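PDB 2AHR: putative pyrroline carboxylate reductase from Streptococcus pyogenes, which probably catalyses the NAD(P)H-dependent reduction of 1-pyrroline-5-carboxylate to L-proline, the last step of proline biosynthesis. Local coordinates for residues E[59-64]-E[82-87]; E[106-111]-E[127-132]. One frame throughout, in Å; residues are numbered along the deposited sequence.

Contacts 1 and 2 follow one another along the chain and lie in the same mixed sheet of the Rossmann-type nucleotide-binding domain, their centres about 13 Å apart. Strand 86-88 of contact 1 is the direct neighbour of strand 108-112 of contact 2, and they join in parallel: Ile-86 O lies 2.9 Å from Leu-109 N, a probable hydrogen bond. Phe-82 CB also packs on Leu-106 CD1 at 3.6 Å. Both contacts stand back from the cofactor. The side chain of Phe-82 is about 10 Å from the bound NADP, and that of Arg-110 about 8 Å from it and about 6 Å from the side chain of Ala-91, an NADP-binding residue.

Contact 1 (E[59-64]-E[82-87]); sequences DQVDLV and FKQPII
Gln-84 NE2 is held by two hydrogen bonds, one to Val-61 O and another to Ile-58 O, while OE1 of the same amide accepts the backbone N of Lys-83. The bond from NE2 to Val-61 O is 3.1 Å long and nearly straight (166°); the oxygen lies in the amide plane, but NE2 stands above the plane of the carbonyl. CG sits in the crowded position between backbone N and carbonyl carbon (chi1 61°), and a bend at chi2 (-77°) turns OE1 back to the N-H of the preceding residue, Lys-83. So fixed, the amide presents OE1 to Val-64 CG2 at 3.7 Å. Beyond it the segments join as parallel strands, the two outer members of the beta-alpha-beta unit 63-66, 73-77, 86-88 of the Rossmann-type domain. Val-64 is gripped at both backbone ends: its N bonds to Pro-85 O (3.1 Å) and its O receives Ile-87 N (2.8 Å). The side chains of Val-64 and Ile-86 lie alongside, while Val-64 CG1 meets Phe-82 CE2 at 4.0 Å. On the other face, Leu-63 splits its branches, CD1 over Pro-85 CB and CD2 against Ile-87 CD1, each 3.7 Å away, beneath helix 134-145. On the solvent side, Asp-59 OD1 forms a long salt bridge with Lys-83 NZ (3.6 Å) and also accepts a hydrogen bond from Gln-55 NE2.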
# COMPACT_ATOMS: atom_id res chain seq x y z
N ASP E 59 21.19 54.01 -5.49
CA ASP E 59 21.64 55.30 -6.02
C ASP E 59 23.12 55.38 -6.47
O ASP E 59 23.51 56.31 -7.19
CB ASP E 59 21.31 56.43 -5.02
CG ASP E 59 19.81 56.58 -4.76
OD1 ASP E 59 18.98 56.24 -5.65
OD2 ASP E 59 19.45 57.05 -3.66
N GLN E 60 23.94 54.40 -6.08
CA GLN E 60 25.38 54.41 -6.39
C GLN E 60 25.87 53.27 -7.31
O GLN E 60 27.03 53.26 -7.73
CB GLN E 60 26.20 54.43 -5.09
CG GLN E 60 25.73 53.43 -4.03
CD GLN E 60 26.55 53.49 -2.75
OE1 GLN E 60 26.00 53.53 -1.65
NE2 GLN E 60 27.88 53.49 -2.89
N VAL E 61 24.98 52.33 -7.63
CA VAL E 61 25.35 51.06 -8.25
C VAL E 61 25.03 50.99 -9.76
O VAL E 61 24.11 51.65 -10.22
CB VAL E 61 24.69 49.94 -7.42
CG1 VAL E 61 23.97 48.93 -8.27
CG2 VAL E 61 25.67 49.34 -6.45
N ASP E 62 25.78 50.19 -10.52
CA ASP E 62 25.54 50.02 -11.98
C ASP E 62 24.66 48.82 -12.32
O ASP E 62 24.18 48.69 -13.46
CB ASP E 62 26.85 49.86 -12.75
CG ASP E 62 27.84 50.95 -12.44
OD1 ASP E 62 27.75 52.03 -13.07
OD2 ASP E 62 28.72 50.72 -11.58
N LEU E 63 24.48 47.94 -11.35
CA LEU E 63 23.78 46.68 -11.52
C LEU E 63 23.37 46.20 -10.14
O LEU E 63 24.17 46.24 -9.21
CB LEU E 63 24.71 45.66 -12.18
CG LEU E 63 24.19 44.27 -12.55
CD1 LEU E 63 23.30 44.31 -13.79
CD2 LEU E 63 25.36 43.34 -12.79
N VAL E 64 22.12 45.77 -10.01
CA VAL E 64 21.61 45.20 -8.76
C VAL E 64 21.43 43.68 -8.87
O VAL E 64 21.01 43.16 -9.92
CB VAL E 64 20.27 45.87 -8.36
CG1 VAL E 64 19.56 45.09 -7.26
CG2 VAL E 64 20.50 47.32 -7.95
N PHE E 82 14.23 51.88 -9.01
CA PHE E 82 15.41 51.28 -9.64
C PHE E 82 15.87 52.07 -10.86
O PHE E 82 15.07 52.71 -11.53
CB PHE E 82 15.19 49.78 -9.93
CG PHE E 82 15.21 48.92 -8.68
CD1 PHE E 82 14.03 48.64 -7.99
CD2 PHE E 82 16.41 48.40 -8.19
CE1 PHE E 82 14.05 47.86 -6.83
CE2 PHE E 82 16.44 47.61 -7.03
CZ PHE E 82 15.25 47.35 -6.35
N LYS E 83 17.18 52.02 -11.14
CA LYS E 83 17.83 52.94 -12.06
C LYS E 83 18.86 52.24 -12.95
O LYS E 83 19.56 52.88 -13.76
CB LYS E 83 18.53 54.04 -11.25
CG LYS E 83 17.60 54.83 -10.31
CD LYS E 83 18.36 55.34 -9.07
CE LYS E 83 17.79 56.67 -8.53
NZ LYS E 83 16.35 56.61 -8.08
N GLN E 84 18.96 50.92 -12.79
CA GLN E 84 19.96 50.10 -13.49
C GLN E 84 19.41 48.71 -13.76
O GLN E 84 18.36 48.36 -13.20
CB GLN E 84 21.22 49.97 -12.63
CG GLN E 84 20.97 49.31 -11.30
CD GLN E 84 20.32 50.25 -10.32
OE1 GLN E 84 19.13 50.13 -10.02
NE2 GLN E 84 21.10 51.20 -9.81
N PRO E 85 20.10 47.91 -14.60
CA PRO E 85 19.66 46.53 -14.81
C PRO E 85 19.65 45.74 -13.49
O PRO E 85 20.42 46.03 -12.58
CB PRO E 85 20.70 45.96 -15.78
CG PRO E 85 21.27 47.17 -16.47
CD PRO E 85 21.31 48.21 -15.40
N ILE E 86 18.74 44.77 -13.39
CA ILE E 86 18.61 43.97 -12.18
C ILE E 86 18.68 42.48 -12.52
O ILE E 86 18.13 42.04 -13.53
CB ILE E 86 17.27 44.28 -11.45
CG1 ILE E 86 17.17 45.77 -11.09
CG2 ILE E 86 17.09 43.43 -10.20
CD1 ILE E 86 15.73 46.26 -10.98
N ILE E 87 19.38 41.73 -11.66
CA ILE E 87 19.42 40.28 -11.73
C ILE E 87 18.66 39.69 -10.56
O ILE E 87 18.98 39.97 -9.39
CB ILE E 87 20.88 39.73 -11.71
CG1 ILE E 87 21.72 40.33 -12.86
CG2 ILE E 87 20.89 38.19 -11.75
CD1 ILE E 87 23.24 40.26 -12.60

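Contact 2 (E[106-111]-E[127-132]); sequences LPLLRI and TGNALV
An antiparallel beta-hairpin pairing joins strand 108-112 to the end of strand 122-128, where the sheet changes from parallel to antiparallel, and a side chain prolongs it where the second strand turns away. Arg-110 and Thr-127 form a hydrogen-bonded pair, Arg-110 N to Thr-127 O at 2.8 Å and Thr-127 N to Arg-110 O at 2.9 Å. Leu-109 and Gly-128 follow as a non-hydrogen-bonded pair, and Asn-129 N then reaches Leu-108 O almost along its C=O axis. Here the chain enters the type I turn 129-132, and the amide of Asn-129 takes over from the backbone. With CG between backbone N and carbonyl carbon (chi1 68°), the amide leans across to the other strand. ND2 donates to Leu-106 O at 3.1 Å, in the plane of both groups and nearly straight (174°). OD1 accepts Leu-108 N at 3.1 Å from above its carbonyl plane, and a weak bond from Leu-131 N. The turn also brings Val-132 CG2 between Leu-109 CG (3.8 Å) and Pro-107 CB (3.9 Å), on the face lined by helix 134-145. On the opposite face Arg-110 CB touches Thr-127 CG2, and its guanidinium leads away to a salt bridge with Glu-155. Donor and acceptor of one amide thus meet the C=O of Leu-106 and the N-H of Leu-108, the groups that flank Pro-107, which fixes the amide's flip and carries the pairing into the turn.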
# COMPACT_ATOMS: atom_id res chain seq x y z
N LEU E 106 13.41 48.77 -17.49
CA LEU E 106 14.68 48.19 -17.04
C LEU E 106 15.05 46.89 -17.75
O LEU E 106 14.20 46.01 -17.93
CB LEU E 106 14.67 48.00 -15.52
CG LEU E 106 14.47 49.31 -14.74
CD1 LEU E 106 14.18 49.04 -13.28
CD2 LEU E 106 15.65 50.27 -14.91
N PRO E 107 16.32 46.76 -18.18
CA PRO E 107 16.79 45.44 -18.59
C PRO E 107 16.80 44.54 -17.36
O PRO E 107 17.34 44.92 -16.32
CB PRO E 107 18.23 45.72 -19.09
CG PRO E 107 18.25 47.23 -19.39
CD PRO E 107 17.36 47.80 -18.33
N LEU E 108 16.17 43.38 -17.45
CA LEU E 108 16.08 42.46 -16.31
C LEU E 108 16.56 41.08 -16.70
O LEU E 108 16.28 40.58 -17.81
CB LEU E 108 14.65 42.38 -15.75
CG LEU E 108 13.93 43.68 -15.34
CD1 LEU E 108 12.44 43.43 -15.24
CD2 LEU E 108 14.47 44.27 -14.03
N LEU E 109 17.30 40.48 -15.77
CA LEU E 109 17.85 39.14 -15.99
C LEU E 109 17.49 38.20 -14.87
O LEU E 109 17.36 38.62 -13.71
CB LEU E 109 19.38 39.19 -16.15
CG LEU E 109 19.87 40.01 -17.34
CD1 LEU E 109 20.33 41.38 -16.87
CD2 LEU E 109 20.96 39.28 -18.10
N ARG E 110 17.32 36.93 -15.23
CA ARG E 110 17.17 35.88 -14.24
C ARG E 110 18.33 34.88 -14.28
O ARG E 110 18.76 34.45 -15.36
CB ARG E 110 15.86 35.10 -14.46
CG ARG E 110 14.61 35.76 -13.93
CD ARG E 110 13.40 34.84 -14.14
NE ARG E 110 13.33 33.75 -13.16
CZ ARG E 110 12.45 32.76 -13.21
NH1 ARG E 110 11.55 32.70 -14.20
NH2 ARG E 110 12.45 31.83 -12.27
N ILE E 111 18.80 34.52 -13.09
CA ILE E 111 19.72 33.40 -12.92
C ILE E 111 19.14 32.32 -11.99
O ILE E 111 18.29 32.60 -11.10
CB ILE E 111 21.13 33.86 -12.40
CG1 ILE E 111 21.03 34.48 -11.01
CG2 ILE E 111 21.81 34.78 -13.43
CD1 ILE E 111 22.41 34.76 -10.32
N THR E 127 18.97 33.99 -18.20
CA THR E 127 18.15 34.54 -19.28
C THR E 127 17.83 36.02 -19.05
O THR E 127 17.90 36.51 -17.92
CB THR E 127 16.87 33.68 -19.50
OG1 THR E 127 16.35 33.95 -20.80
CG2 THR E 127 15.80 33.97 -18.43
N GLY E 128 17.46 36.73 -20.12
CA GLY E 128 17.11 38.15 -20.03
C GLY E 128 15.83 38.57 -20.74
O GLY E 128 15.35 37.88 -21.66
N ASN E 129 15.24 39.68 -20.31
CA ASN E 129 14.08 40.22 -21.01
C ASN E 129 14.49 40.88 -22.33
O ASN E 129 15.68 40.94 -22.67
CB ASN E 129 13.19 41.12 -20.13
CG ASN E 129 13.86 42.44 -19.73
OD1 ASN E 129 14.94 42.79 -20.22
ND2 ASN E 129 13.20 43.19 -18.82
N ALA E 130 13.50 41.36 -23.07
CA ALA E 130 13.72 41.94 -24.39
C ALA E 130 14.57 43.23 -24.36
O ALA E 130 15.10 43.66 -25.39
CB ALA E 130 12.37 42.16 -25.07
N LEU E 131 14.72 43.82 -23.16
CA LEU E 131 15.54 45.03 -22.96
C LEU E 131 17.04 44.78 -22.73
O LEU E 131 17.84 45.74 -22.69
CB LEU E 131 14.99 45.86 -21.81
CG LEU E 131 13.72 46.64 -22.14
CD1 LEU E 131 13.16 47.32 -20.91
CD2 LEU E 131 14.02 47.63 -23.25
N VAL E 132 17.42 43.51 -22.58
CA VAL E 132 18.81 43.11 -22.38
C VAL E 132 19.54 42.97 -23.71
O VAL E 132 19.13 42.20 -24.57
CB VAL E 132 18.90 41.78 -21.58
CG1 VAL E 132 20.34 41.25 -21.56
CG2 VAL E 132 18.35 41.95 -20.17